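Local coordinates for putative uncharacterized protein (Trichoplax adhaerens, PDB 5OI9) that is the N-terminal domain of a STIL-family centriole-assembly protein and, as in STIL relatives, probably offers a binding surface for the partner CEP85, at residues Q69-L77 and N88-R96; D164-A172 and N184-P192. All coordinates share one frame; numbering follows the deposited sequence. Where two conformers were deposited one is given.

Contact 1. Residues Q69-L77 and N88-R96; sequences QKFFLLGSL and NIDRFDPGR
F92 carries its CG opposite the backbone N (chi1 165°) and F71 carries its own opposite the carbonyl carbon (chi1 -57°), and these two settings bring the rings together as a T-shaped pair. The edge of F92 points at one face of F71: centroids lie 5.1 Å apart, planes at 73°, with F92 CZ over the rim of the F71 ring and F92 CE1 3.5 Å from F71 CB. P94 CA adds to the packing at F71 CD1, while A55 of helix 45-61 touches the same phenylalanine. With an alanine at F71, the edge of F92 is likely to lose the face it packs on, and a gap would probably open toward A55. On the side of the sheet that carries L73, I89 and F92, L73 CB meets I89 CG2 at 3.6 Å, the two side chains crossing at about a right angle. On the side that carries L74, R91 and D93, the bent R91 chain lays its guanidinium flat over L74, whose CB sits 3.6 Å above the centre of its plane. D90 OD1 lies at its edge, in plane, and D117 takes NH2 in a salt bridge. The strands form an antiparallel hairpin broken by a classic beta bulge: D90 and R91 both face L74, whose O receives two weak bonds, from D90 N and R91 N, whereas L74 N reaches R91 O at 2.8 Å. Past the bulge, G75 CA comes within 3.1 Å of N88 O, a spot where a CB would be tight. At the far end D93 OD1 accepts G95 N in an Asx turn and also bonds T111. Carbon packing thus fills the F71, L73 side, while the R91, D93 side places its charged ends beside polar partners, with acidic neighbours likely to stabilise the arginine's positive charge.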
ATOM      1  N   GLN A  69      25.110  -6.710  -1.760  1.00 32.97           N
ATOM      2  CA  GLN A  69      24.770  -6.210  -0.440  1.00 37.10           C
ATOM      3  C   GLN A  69      23.261  -6.041  -0.302  1.00 26.19           C
ATOM      4  O   GLN A  69      22.556  -5.722  -1.263  1.00 26.94           O
ATOM      5  CB  GLN A  69      25.472  -4.879  -0.163  1.00 34.51           C
ATOM      6  CG  GLN A  69      26.976  -4.993   0.011  1.00 39.51           C
ATOM      7  CD  GLN A  69      27.746  -4.582  -1.232  1.00 54.11           C
ATOM      8  OE1 GLN A  69      27.201  -4.556  -2.334  1.00 54.90           O
ATOM      9  NE2 GLN A  69      29.016  -4.242  -1.055  1.00 55.47           N
ATOM     10  N   LYS A  70      22.769  -6.255   0.917  1.00 26.68           N
ATOM     11  CA  LYS A  70      21.346  -6.164   1.229  1.00 19.43           C
ATOM     12  C   LYS A  70      21.138  -5.018   2.210  1.00 23.66           C
ATOM     13  O   LYS A  70      21.574  -5.098   3.363  1.00 30.98           O
ATOM     14  CB  LYS A  70      20.830  -7.476   1.816  1.00 27.01           C
ATOM     15  CG  LYS A  70      20.976  -8.676   0.905  1.00 28.13           C
ATOM     16  CD  LYS A  70      20.044  -8.587  -0.290  1.00 26.61           C
ATOM     17  CE  LYS A  70      20.015  -9.900  -1.057  1.00 36.24           C
ATOM     18  NZ  LYS A  70      19.012  -9.866  -2.157  1.00 45.83           N
ATOM     19  N   PHE A  71      20.464  -3.961   1.758  1.00 19.13           N
ATOM     20  CA  PHE A  71      20.140  -2.837   2.627  1.00 21.65           C
ATOM     21  C   PHE A  71      18.650  -2.529   2.575  1.00 21.03           C
ATOM     22  O   PHE A  71      17.870  -3.286   1.990  1.00 21.24           O
ATOM     23  CB  PHE A  71      20.926  -1.582   2.232  1.00 22.42           C
ATOM     24  CG  PHE A  71      22.415  -1.761   2.239  1.00 27.16           C
ATOM     25  CD1 PHE A  71      23.094  -2.026   3.417  1.00 24.14           C
ATOM     26  CD2 PHE A  71      23.143  -1.634   1.066  1.00 28.56           C
ATOM     27  CE1 PHE A  71      24.467  -2.181   3.423  1.00 29.64           C
ATOM     28  CE2 PHE A  71      24.517  -1.784   1.065  1.00 33.37           C
ATOM     29  CZ  PHE A  71      25.180  -2.058   2.245  1.00 35.97           C
ATOM     30  N   PHE A  72      18.252  -1.408   3.174  1.00 19.21           N
ATOM     31  CA  PHE A  72      16.891  -0.906   3.074  1.00 18.87           C
ATOM     32  C   PHE A  72      16.918   0.562   2.682  1.00 19.47           C
ATOM     33  O   PHE A  72      17.795   1.316   3.115  1.00 17.91           O
ATOM     34  CB  PHE A  72      16.118  -1.066   4.398  1.00 16.80           C
ATOM     35  CG  PHE A  72      15.892  -2.491   4.807  1.00 20.09           C
ATOM     36  CD1 PHE A  72      14.888  -3.243   4.220  1.00 19.55           C
ATOM     37  CD2 PHE A  72      16.677  -3.078   5.787  1.00 24.35           C
ATOM     38  CE1 PHE A  72      14.675  -4.558   4.595  1.00 24.96           C
ATOM     39  CE2 PHE A  72      16.470  -4.392   6.166  1.00 28.29           C
ATOM     40  CZ  PHE A  72      15.467  -5.133   5.570  1.00 23.02           C
ATOM     41  N   LEU A  73      15.966   0.953   1.845  1.00 16.42           N
ATOM     42  CA  LEU A  73      15.586   2.347   1.698  1.00 14.35           C
ATOM     43  C   LEU A  73      14.269   2.559   2.433  1.00 19.23           C
ATOM     44  O   LEU A  73      13.434   1.655   2.517  1.00 18.93           O
ATOM     45  CB  LEU A  73      15.449   2.738   0.224  1.00 12.93           C
ATOM     46  CG  LEU A  73      16.740   2.726  -0.603  1.00 20.17           C
ATOM     47  CD1 LEU A  73      16.478   3.175  -2.030  1.00 19.46           C
ATOM     48  CD2 LEU A  73      17.806   3.601   0.045  1.00 11.98           C
ATOM     49  N   LEU A  74      14.100   3.748   3.000  1.00 17.38           N
ATOM     50  CA  LEU A  74      12.896   4.086   3.742  1.00 22.71           C
ATOM     51  C   LEU A  74      12.198   5.243   3.048  1.00 23.14           C
ATOM     52  O   LEU A  74      12.840   6.238   2.694  1.00 20.06           O
ATOM     53  CB  LEU A  74      13.215   4.447   5.197  1.00 23.29           C
ATOM     54  CG  LEU A  74      13.936   3.368   6.004  1.00 24.08           C
ATOM     55  CD1 LEU A  74      14.044   3.770   7.464  1.00 28.39           C
ATOM     56  CD2 LEU A  74      13.238   2.024   5.860  1.00 18.46           C
ATOM     57  N   GLY A  75      10.887   5.107   2.853  1.00 17.86           N
ATOM     58  CA  GLY A  75      10.109   6.117   2.170  1.00 17.76           C
ATOM     59  C   GLY A  75       8.800   6.385   2.884  1.00 20.76           C
ATOM     60  O   GLY A  75       8.480   5.764   3.899  1.00 22.88           O
ATOM     61  N   SER A  76       8.049   7.332   2.330  1.00 20.09           N
ATOM     62  CA  SER A  76       6.717   7.655   2.809  1.00 23.52           C
ATOM     63  C   SER A  76       5.743   7.588   1.642  1.00 24.09           C
ATOM     64  O   SER A  76       6.107   7.854   0.494  1.00 24.13           O
ATOM     65  CB  SER A  76       6.671   9.044   3.458  1.00 22.63           C
ATOM     66  OG  SER A  76       7.034  10.045   2.524  1.00 29.17           O
ATOM     67  N   LEU A  77       4.501   7.223   1.948  1.00 17.41           N
ATOM     68  CA  LEU A  77       3.447   7.100   0.949  1.00 21.98           C
ATOM     69  C   LEU A  77       2.569   8.345   0.999  1.00 20.49           C
ATOM     70  O   LEU A  77       2.006   8.667   2.050  1.00 29.65           O
ATOM     71  CB  LEU A  77       2.624   5.834   1.192  1.00 23.77           C
ATOM     72  CG  LEU A  77       1.546   5.481   0.165  1.00 24.38           C
ATOM     73  CD1 LEU A  77       1.467   3.973  -0.010  1.00 26.86           C
ATOM     74  CD2 LEU A  77       0.191   6.031   0.585  1.00 23.83           C
ATOM     75  N   ASN A  88       7.824   8.600  -1.663  1.00 21.80           N
ATOM     76  CA  ASN A  88       8.951   9.523  -1.532  1.00 19.44           C
ATOM     77  C   ASN A  88      10.044   8.822  -0.732  1.00 21.56           C
ATOM     78  O   ASN A  88       9.946   8.697   0.490  1.00 21.16           O
ATOM     79  CB  ASN A  88       8.513  10.821  -0.860  1.00 27.03           C
ATOM     80  CG  ASN A  88       9.588  11.895  -0.899  1.00 41.16           C
ATOM     81  OD1 ASN A  88      10.362  11.980  -1.852  1.00 45.74           O
ATOM     82  ND2 ASN A  88       9.642  12.717   0.141  1.00 54.52           N
ATOM     83  N   ILE A  89      11.089   8.377  -1.423  1.00 20.80           N
ATOM     84  CA  ILE A  89      12.188   7.633  -0.815  1.00 20.47           C
ATOM     85  C   ILE A  89      13.336   8.599  -0.554  1.00 18.91           C
ATOM     86  O   ILE A  89      13.891   9.182  -1.495  1.00 17.74           O
ATOM     87  CB  ILE A  89      12.640   6.471  -1.713  1.00 14.84           C
ATOM     88  CG1 ILE A  89      11.462   5.548  -2.027  1.00 17.25           C
ATOM     89  CG2 ILE A  89      13.776   5.700  -1.060  1.00 15.60           C
ATOM     90  CD1 ILE A  89      11.829   4.362  -2.898  1.00 12.72           C
ATOM     91  N   ASP A  90      13.709   8.763   0.721  1.00 19.77           N
ATOM     92  CA  ASP A  90      14.733   9.740   1.075  1.00 24.63           C
ATOM     93  C   ASP A  90      15.638   9.299   2.222  1.00 19.12           C
ATOM     94  O   ASP A  90      16.385  10.130   2.751  1.00 22.61           O
ATOM     95  CB  ASP A  90      14.083  11.083   1.435  1.00 23.13           C
ATOM     96  CG  ASP A  90      13.231  11.004   2.689  1.00 26.26           C
ATOM     97  OD1 ASP A  90      12.744   9.899   3.013  1.00 30.04           O
ATOM     98  OD2 ASP A  90      13.047  12.045   3.352  1.00 33.65           O
ATOM     99  N   ARG A  91      15.609   8.030   2.623  1.00 22.45           N
ATOM    100  CA  ARG A  91      16.409   7.572   3.750  1.00 21.27           C
ATOM    101  C   ARG A  91      17.047   6.231   3.429  1.00 22.73           C
ATOM    102  O   ARG A  91      16.371   5.316   2.950  1.00 22.18           O
ATOM    103  CB  ARG A  91      15.561   7.454   5.021  1.00 26.93           C
ATOM    104  CG  ARG A  91      15.272   8.776   5.703  1.00 26.34           C
ATOM    105  CD  ARG A  91      14.191   8.599   6.746  1.00 28.19           C
ATOM    106  NE  ARG A  91      12.907   8.297   6.123  1.00 27.04           N
ATOM    107  CZ  ARG A  91      11.966   7.546   6.681  1.00 30.40           C
ATOM    108  NH1 ARG A  91      12.168   7.003   7.875  1.00 34.22           N
ATOM    109  NH2 ARG A  91      10.825   7.326   6.039  1.00 27.73           N
ATOM    110  N   PHE A  92      18.344   6.126   3.696  1.00 23.91           N
ATOM    111  CA  PHE A  92      19.073   4.872   3.594  1.00 20.25           C
ATOM    112  C   PHE A  92      19.238   4.268   4.981  1.00 21.79           C
ATOM    113  O   PHE A  92      19.464   4.984   5.961  1.00 23.68           O
ATOM    114  CB  PHE A  92      20.444   5.082   2.949  1.00 22.15           C
ATOM    115  CG  PHE A  92      21.382   3.924   3.127  1.00 17.76           C
ATOM    116  CD1 PHE A  92      21.207   2.756   2.405  1.00 21.10           C
ATOM    117  CD2 PHE A  92      22.438   4.002   4.021  1.00 24.33           C
ATOM    118  CE1 PHE A  92      22.067   1.689   2.568  1.00 28.03           C
ATOM    119  CE2 PHE A  92      23.301   2.937   4.189  1.00 25.74           C
ATOM    120  CZ  PHE A  92      23.118   1.779   3.462  1.00 27.80           C
ATOM    121  N   ASP A  93      19.126   2.948   5.058  1.00 23.56           N
ATOM    122  CA  ASP A  93      19.218   2.239   6.328  1.00 18.42           C
ATOM    123  C   ASP A  93      19.921   0.906   6.112  1.00 24.24           C
ATOM    124  O   ASP A  93      19.385   0.024   5.427  1.00 24.57           O
ATOM    125  CB  ASP A  93      17.823   2.032   6.923  1.00 29.55           C
ATOM    126  CG  ASP A  93      17.858   1.381   8.295  1.00 32.80           C
ATOM    127  OD1 ASP A  93      18.951   1.292   8.895  1.00 31.53           O
ATOM    128  OD2 ASP A  93      16.785   0.958   8.772  1.00 36.97           O
ATOM    129  N   PRO A  94      21.122   0.724   6.666  1.00 24.17           N
ATOM    130  CA  PRO A  94      21.818  -0.561   6.488  1.00 26.32           C
ATOM    131  C   PRO A  94      21.076  -1.730   7.105  1.00 32.64           C
ATOM    132  O   PRO A  94      21.201  -2.860   6.618  1.00 33.91           O
ATOM    133  CB  PRO A  94      23.173  -0.328   7.176  1.00 29.69           C
ATOM    134  CG  PRO A  94      23.312   1.161   7.280  1.00 36.94           C
ATOM    135  CD  PRO A  94      21.919   1.686   7.441  1.00 25.29           C
ATOM    136  N   GLY A  95      20.304  -1.491   8.162  1.00 30.84           N
ATOM    137  CA  GLY A  95      19.524  -2.530   8.793  1.00 35.82           C
ATOM    138  C   GLY A  95      20.284  -3.262   9.885  1.00 35.25           C
ATOM    139  O   GLY A  95      21.502  -3.149  10.035  1.00 40.76           O
ATOM    140  N   ARG A  96      19.532  -4.033  10.664  1.00 40.21           N
ATOM    141  CA  ARG A  96      20.074  -4.843  11.742  1.00 42.94           C
ATOM    142  C   ARG A  96      19.984  -6.321  11.388  1.00 38.83           C
ATOM    143  O   ARG A  96      19.131  -6.741  10.601  1.00 43.76           O
ATOM    144  CB  ARG A  96      19.324  -4.601  13.056  1.00 45.27           C
ATOM    145  CG  ARG A  96      19.185  -3.147  13.464  1.00 49.73           C
ATOM    146  CD  ARG A  96      18.295  -3.022  14.695  1.00 48.51           C
ATOM    147  NE  ARG A  96      16.981  -3.620  14.472  1.00 55.96           N
ATOM    148  CZ  ARG A  96      16.014  -3.667  15.383  1.00 65.81           C
ATOM    149  NH1 ARG A  96      16.209  -3.152  16.590  1.00 69.77           N
ATOM    150  NH2 ARG A  96      14.850  -4.231  15.089  1.00 71.74           N
TER

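Contact 2. Residues D164-A172 and N184-P192; sequences DMLSLKIHA and NVTSGVVVP
L168 reaches across to V189, its CD1 methyl 3.8 Å from V189 CB and above the carbonyl of G188, with CD1 3.4 Å from G188 O. CG lies opposite the backbone N (chi1 -177°), and the further turn at chi2 swings this branch back over the partner strand. On the same face I170 CG2 and V185 CG1 meet at 3.7 Å, the two branches approaching at a slant, while I170 CG1 rests on CB of S187, its direct non-hydrogen-bonded partner. The small serine is a low point beside the bulkier isoleucine. Near the start of 164-172, L166 CB bears on V191 CG2 in one of the two V191 conformers. Beside it P192 CD sits 3.1 Å from the carbonyl O of selenomethionine M165, whose side chain leads off toward M277 of helix 270-281. This is a regular antiparallel beta hairpin of strands 167-176 and 180-192, running through the interior of a mixed sheet: strand 118-126 flanks its first strand and strand 322-334 its second. Six backbone hydrogen bonds join the S167-V190, K169-G188 and H171-T186 pairs, the bond from T186 N to H171 O being nearly straight at 173°. At the non-hydrogen-bonded pairs between them the strands come nearer, and CA-H...O contacts such as I170 CA to T186 O at 3.2 Å accompany the approach. On the opposite face, G188 forms a dip across from K169, whose chain leads away from it. To one side of that dip V190 CG2 presses on S167 CB at 3.6 Å. To the other, H171 turns its imidazole away from T186 to stack on the ring of F137; ND1 makes a weak hydrogen bond with S135 O and NE2 a weak one with E141 OE2.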
ATOM      1  N   ASP A 164       0.477  -1.705   3.136  1.00 18.08           N
ATOM      2  CA  ASP A 164       0.367  -3.156   3.050  1.00 17.36           C
ATOM      3  C   ASP A 164      -0.137  -3.630   1.694  1.00 16.99           C
ATOM      4  O   ASP A 164      -0.148  -4.841   1.448  1.00 17.21           O
ATOM      5  CB  ASP A 164      -0.565  -3.684   4.143  1.00 21.25           C
ATOM      6  CG  ASP A 164      -0.043  -3.412   5.539  1.00 27.23           C
ATOM      7  OD1 ASP A 164       1.191  -3.417   5.726  1.00 32.44           O
ATOM      8  OD2 ASP A 164      -0.870  -3.201   6.452  1.00 33.67           O
HETATM    9  N   MSE A 165      -0.557  -2.716   0.822  1.00 11.45           N
HETATM   10  CA  MSE A 165      -1.148  -3.076  -0.465  1.00 13.10           C
HETATM   11  C   MSE A 165      -0.136  -3.127  -1.607  1.00 17.82           C
HETATM   12  O   MSE A 165      -0.496  -3.435  -2.738  1.00 18.15           O
HETATM   13  CB  MSE A 165      -2.260  -2.091  -0.830  1.00 10.58           C
HETATM   14  CG  MSE A 165      -3.348  -1.999   0.211  1.00 22.99           C
HETATM   15 SE   MSE A 165      -4.137  -3.744   0.518  0.93 21.07          SE
HETATM   16  CE  MSE A 165      -4.626  -3.490   2.388  1.00 22.79           C
ATOM     17  N   LEU A 166       1.125  -2.812  -1.319  1.00 11.41           N
ATOM     18  CA  LEU A 166       2.157  -2.850  -2.347  1.00 17.50           C
ATOM     19  C   LEU A 166       3.473  -3.313  -1.741  1.00 18.57           C
ATOM     20  O   LEU A 166       3.753  -3.069  -0.564  1.00 15.77           O
ATOM     21  CB  LEU A 166       2.330  -1.485  -3.028  1.00 15.37           C
ATOM     22  CG  LEU A 166       2.563  -0.257  -2.148  1.00 21.17           C
ATOM     23  CD1 LEU A 166       4.050   0.017  -1.971  1.00 27.83           C
ATOM     24  CD2 LEU A 166       1.856   0.951  -2.737  1.00 27.54           C
ATOM     25  N   SER A 167       4.270  -3.998  -2.558  1.00 12.35           N
ATOM     26  CA  SER A 167       5.604  -4.442  -2.171  1.00 18.31           C
ATOM     27  C   SER A 167       6.590  -3.925  -3.206  1.00 16.69           C
ATOM     28  O   SER A 167       6.514  -4.298  -4.380  1.00 14.51           O
ATOM     29  CB  SER A 167       5.679  -5.967  -2.059  1.00 15.64           C
ATOM     30  OG  SER A 167       6.989  -6.380  -1.720  1.00 26.43           O
ATOM     31  N   LEU A 168       7.508  -3.070  -2.767  1.00 17.60           N
ATOM     32  CA  LEU A 168       8.420  -2.354  -3.645  1.00 19.01           C
ATOM     33  C   LEU A 168       9.853  -2.753  -3.323  1.00 17.14           C
ATOM     34  O   LEU A 168      10.231  -2.822  -2.150  1.00 19.01           O
ATOM     35  CB  LEU A 168       8.232  -0.841  -3.482  1.00 17.78           C
ATOM     36  CG  LEU A 168       9.035   0.113  -4.362  1.00 24.41           C
ATOM     37  CD1 LEU A 168       8.559   0.042  -5.806  1.00 24.81           C
ATOM     38  CD2 LEU A 168       8.923   1.531  -3.825  1.00 28.96           C
ATOM     39  N   LYS A 169      10.643  -3.018  -4.363  1.00 18.20           N
ATOM     40  CA  LYS A 169      12.040  -3.404  -4.213  1.00 21.58           C
ATOM     41  C   LYS A 169      12.879  -2.619  -5.211  1.00 21.56           C
ATOM     42  O   LYS A 169      12.380  -2.161  -6.241  1.00 21.12           O
ATOM     43  CB  LYS A 169      12.242  -4.912  -4.426  1.00 23.41           C
ATOM     44  CG  LYS A 169      11.409  -5.789  -3.506  1.00 27.46           C
ATOM     45  CD  LYS A 169      11.468  -7.248  -3.928  1.00 36.15           C
ATOM     46  CE  LYS A 169      12.851  -7.838  -3.706  1.00 45.71           C
ATOM     47  NZ  LYS A 169      13.187  -7.919  -2.258  1.00 50.66           N
ATOM     48  N   ILE A 170      14.166  -2.467  -4.897  1.00 18.44           N
ATOM     49  CA  ILE A 170      15.095  -1.739  -5.755  1.00 19.45           C
ATOM     50  C   ILE A 170      16.375  -2.551  -5.910  1.00 20.28           C
ATOM     51  O   ILE A 170      16.928  -3.046  -4.923  1.00 17.15           O
ATOM     52  CB  ILE A 170      15.412  -0.335  -5.204  1.00 21.00           C
ATOM     53  CG1 ILE A 170      14.159   0.540  -5.234  1.00 18.30           C
ATOM     54  CG2 ILE A 170      16.520   0.323  -6.018  1.00 15.11           C
ATOM     55  CD1 ILE A 170      14.385   1.942  -4.728  1.00 23.95           C
ATOM     56  N   HIS A 171      16.832  -2.695  -7.153  1.00 20.12           N
ATOM     57  CA  HIS A 171      18.150  -3.231  -7.474  1.00 24.56           C
ATOM     58  C   HIS A 171      19.020  -2.095  -7.996  1.00 25.02           C
ATOM     59  O   HIS A 171      18.613  -1.367  -8.910  1.00 18.07           O
ATOM     60  CB  HIS A 171      18.067  -4.341  -8.525  1.00 26.63           C
ATOM     61  CG  HIS A 171      17.287  -5.542  -8.088  1.00 34.85           C
ATOM     62  ND1 HIS A 171      16.748  -6.440  -8.983  1.00 39.17           N
ATOM     63  CD2 HIS A 171      16.962  -5.997  -6.856  1.00 29.73           C
ATOM     64  CE1 HIS A 171      16.121  -7.396  -8.320  1.00 36.37           C
ATOM     65  NE2 HIS A 171      16.237  -7.151  -7.028  1.00 37.89           N
ATOM     66  N   ALA A 172      20.211  -1.942  -7.422  1.00 18.53           N
ATOM     67  CA  ALA A 172      21.127  -0.878  -7.816  1.00 21.41           C
ATOM     68  C   ALA A 172      22.470  -1.483  -8.191  1.00 21.88           C
ATOM     69  O   ALA A 172      23.095  -2.167  -7.378  1.00 22.72           O
ATOM     70  CB  ALA A 172      21.292   0.151  -6.694  1.00 19.09           C
ATOM     71  N   ASN A 184      22.953   2.333 -11.792  1.00 20.42           N
ATOM     72  CA  ASN A 184      21.742   1.929 -12.495  1.00 17.57           C
ATOM     73  C   ASN A 184      20.724   1.487 -11.451  1.00 21.39           C
ATOM     74  O   ASN A 184      20.929   0.484 -10.760  1.00 18.54           O
ATOM     75  CB  ASN A 184      22.020   0.813 -13.496  1.00 16.90           C
ATOM     76  CG  ASN A 184      20.764   0.356 -14.216  1.00 29.30           C
ATOM     77  OD1 ASN A 184      20.205  -0.696 -13.906  1.00 37.49           O
ATOM     78  ND2 ASN A 184      20.307   1.153 -15.174  1.00 25.62           N
ATOM     79  N   VAL A 185      19.634   2.237 -11.333  1.00 15.37           N
ATOM     80  CA  VAL A 185      18.604   1.979 -10.335  1.00 19.24           C
ATOM     81  C   VAL A 185      17.410   1.349 -11.039  1.00 21.28           C
ATOM     82  O   VAL A 185      16.810   1.964 -11.927  1.00 21.25           O
ATOM     83  CB  VAL A 185      18.196   3.267  -9.603  1.00 14.52           C
ATOM     84  CG1 VAL A 185      17.143   2.973  -8.544  1.00 18.65           C
ATOM     85  CG2 VAL A 185      19.409   3.944  -8.993  1.00 16.82           C
ATOM     86  N   THR A 186      17.076   0.120 -10.657  1.00 16.51           N
ATOM     87  CA  THR A 186      15.886  -0.567 -11.142  1.00 22.48           C
ATOM     88  C   THR A 186      14.931  -0.772  -9.974  1.00 19.56           C
ATOM     89  O   THR A 186      15.346  -1.227  -8.903  1.00 20.08           O
ATOM     90  CB  THR A 186      16.236  -1.916 -11.780  1.00 21.66           C
ATOM     91  OG1 THR A 186      17.045  -1.705 -12.944  1.00 24.83           O
ATOM     92  CG2 THR A 186      14.972  -2.661 -12.180  1.00 23.68           C
ATOM     93  N   SER A 187      13.659  -0.435 -10.179  1.00 17.86           N
ATOM     94  CA  SER A 187      12.635  -0.539  -9.148  0.54 21.05           C
ATOM     95  C   SER A 187      11.512  -1.441  -9.635  1.00 20.06           C
ATOM     96  O   SER A 187      11.023  -1.278 -10.758  1.00 17.42           O
ATOM     97  CB  SER A 187      12.076   0.839  -8.785  0.54 19.50           C
ATOM     98  OG  SER A 187      11.344   1.389  -9.868  0.54 18.28           O
ATOM     99  N   GLY A 188      11.102  -2.380  -8.791  1.00 21.88           N
ATOM    100  CA  GLY A 188      10.003  -3.267  -9.114  1.00 19.64           C
ATOM    101  C   GLY A 188       8.970  -3.267  -8.008  1.00 18.22           C
ATOM    102  O   GLY A 188       9.290  -3.110  -6.829  1.00 16.69           O
ATOM    103  N   VAL A 189       7.712  -3.446  -8.408  1.00 18.46           N
ATOM    104  CA  VAL A 189       6.586  -3.404  -7.483  1.00 18.68           C
ATOM    105  C   VAL A 189       5.605  -4.516  -7.837  1.00 15.50           C
ATOM    106  O   VAL A 189       5.497  -4.931  -8.994  1.00 15.66           O
ATOM    107  CB  VAL A 189       5.882  -2.025  -7.504  1.00 16.12           C
ATOM    108  CG1 VAL A 189       5.125  -1.824  -8.813  1.00 16.13           C
ATOM    109  CG2 VAL A 189       4.955  -1.866  -6.305  1.00 14.76           C
ATOM    110  N   VAL A 190       4.903  -5.013  -6.822  1.00 14.36           N
ATOM    111  CA  VAL A 190       3.773  -5.914  -7.007  1.00 16.38           C
ATOM    112  C   VAL A 190       2.591  -5.362  -6.223  1.00 21.77           C
ATOM    113  O   VAL A 190       2.746  -4.903  -5.086  1.00 16.36           O
ATOM    114  CB  VAL A 190       4.091  -7.363  -6.570  1.00 20.30           C
ATOM    115  CG1 VAL A 190       5.114  -7.986  -7.499  1.00 20.94           C
ATOM    116  CG2 VAL A 190       4.589  -7.403  -5.136  1.00 21.06           C
ATOM    117  N   VAL A 191       1.419  -5.374  -6.847  1.00 20.98           N
ATOM    118  CA  VAL A 191       0.183  -4.902  -6.226  0.55 18.93           C
ATOM    119  C   VAL A 191      -0.909  -5.926  -6.509  1.00 21.00           C
ATOM    120  O   VAL A 191      -0.972  -6.455  -7.629  1.00 22.55           O
ATOM    121  CB  VAL A 191      -0.206  -3.510  -6.751  0.55 19.72           C
ATOM    122  CG1 VAL A 191      -1.567  -3.090  -6.217  0.55 17.68           C
ATOM    123  CG2 VAL A 191       0.853  -2.485  -6.377  0.55 21.99           C
ATOM    124  N   PRO A 192      -1.774  -6.250  -5.545  1.00 20.19           N
ATOM    125  CA  PRO A 192      -2.908  -7.124  -5.855  1.00 19.47           C
ATOM    126  C   PRO A 192      -3.769  -6.496  -6.938  1.00 21.99           C
ATOM    127  O   PRO A 192      -4.019  -5.288  -6.938  1.00 23.22           O
ATOM    128  CB  PRO A 192      -3.658  -7.224  -4.523  1.00 19.69           C
ATOM    129  CG  PRO A 192      -2.639  -6.919  -3.489  1.00 18.09           C
ATOM    130  CD  PRO A 192      -1.701  -5.928  -4.110  1.00 17.64           C
TER

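In the fold
Both contacts are antiparallel hairpins of one large mixed sheet, joined through strand 118-126, which pairs with 69-79 on one side and with 167-176 on the other. Contact 2 is the more buried and the nearer to the centre of the chain; contact 1 is only partly buried and ends in an exposed turn. Their centres lie about 12 Å apart, and their apolar faces meet: L73 CD1 packs on I170 CD1 at 3.6 Å, and I89 CD1 approaches the same methyl. Contact 1 mixes aromatic packing with charged groups and a bulge, whereas contact 2 relies on aliphatic branches and unbroken backbone pairing.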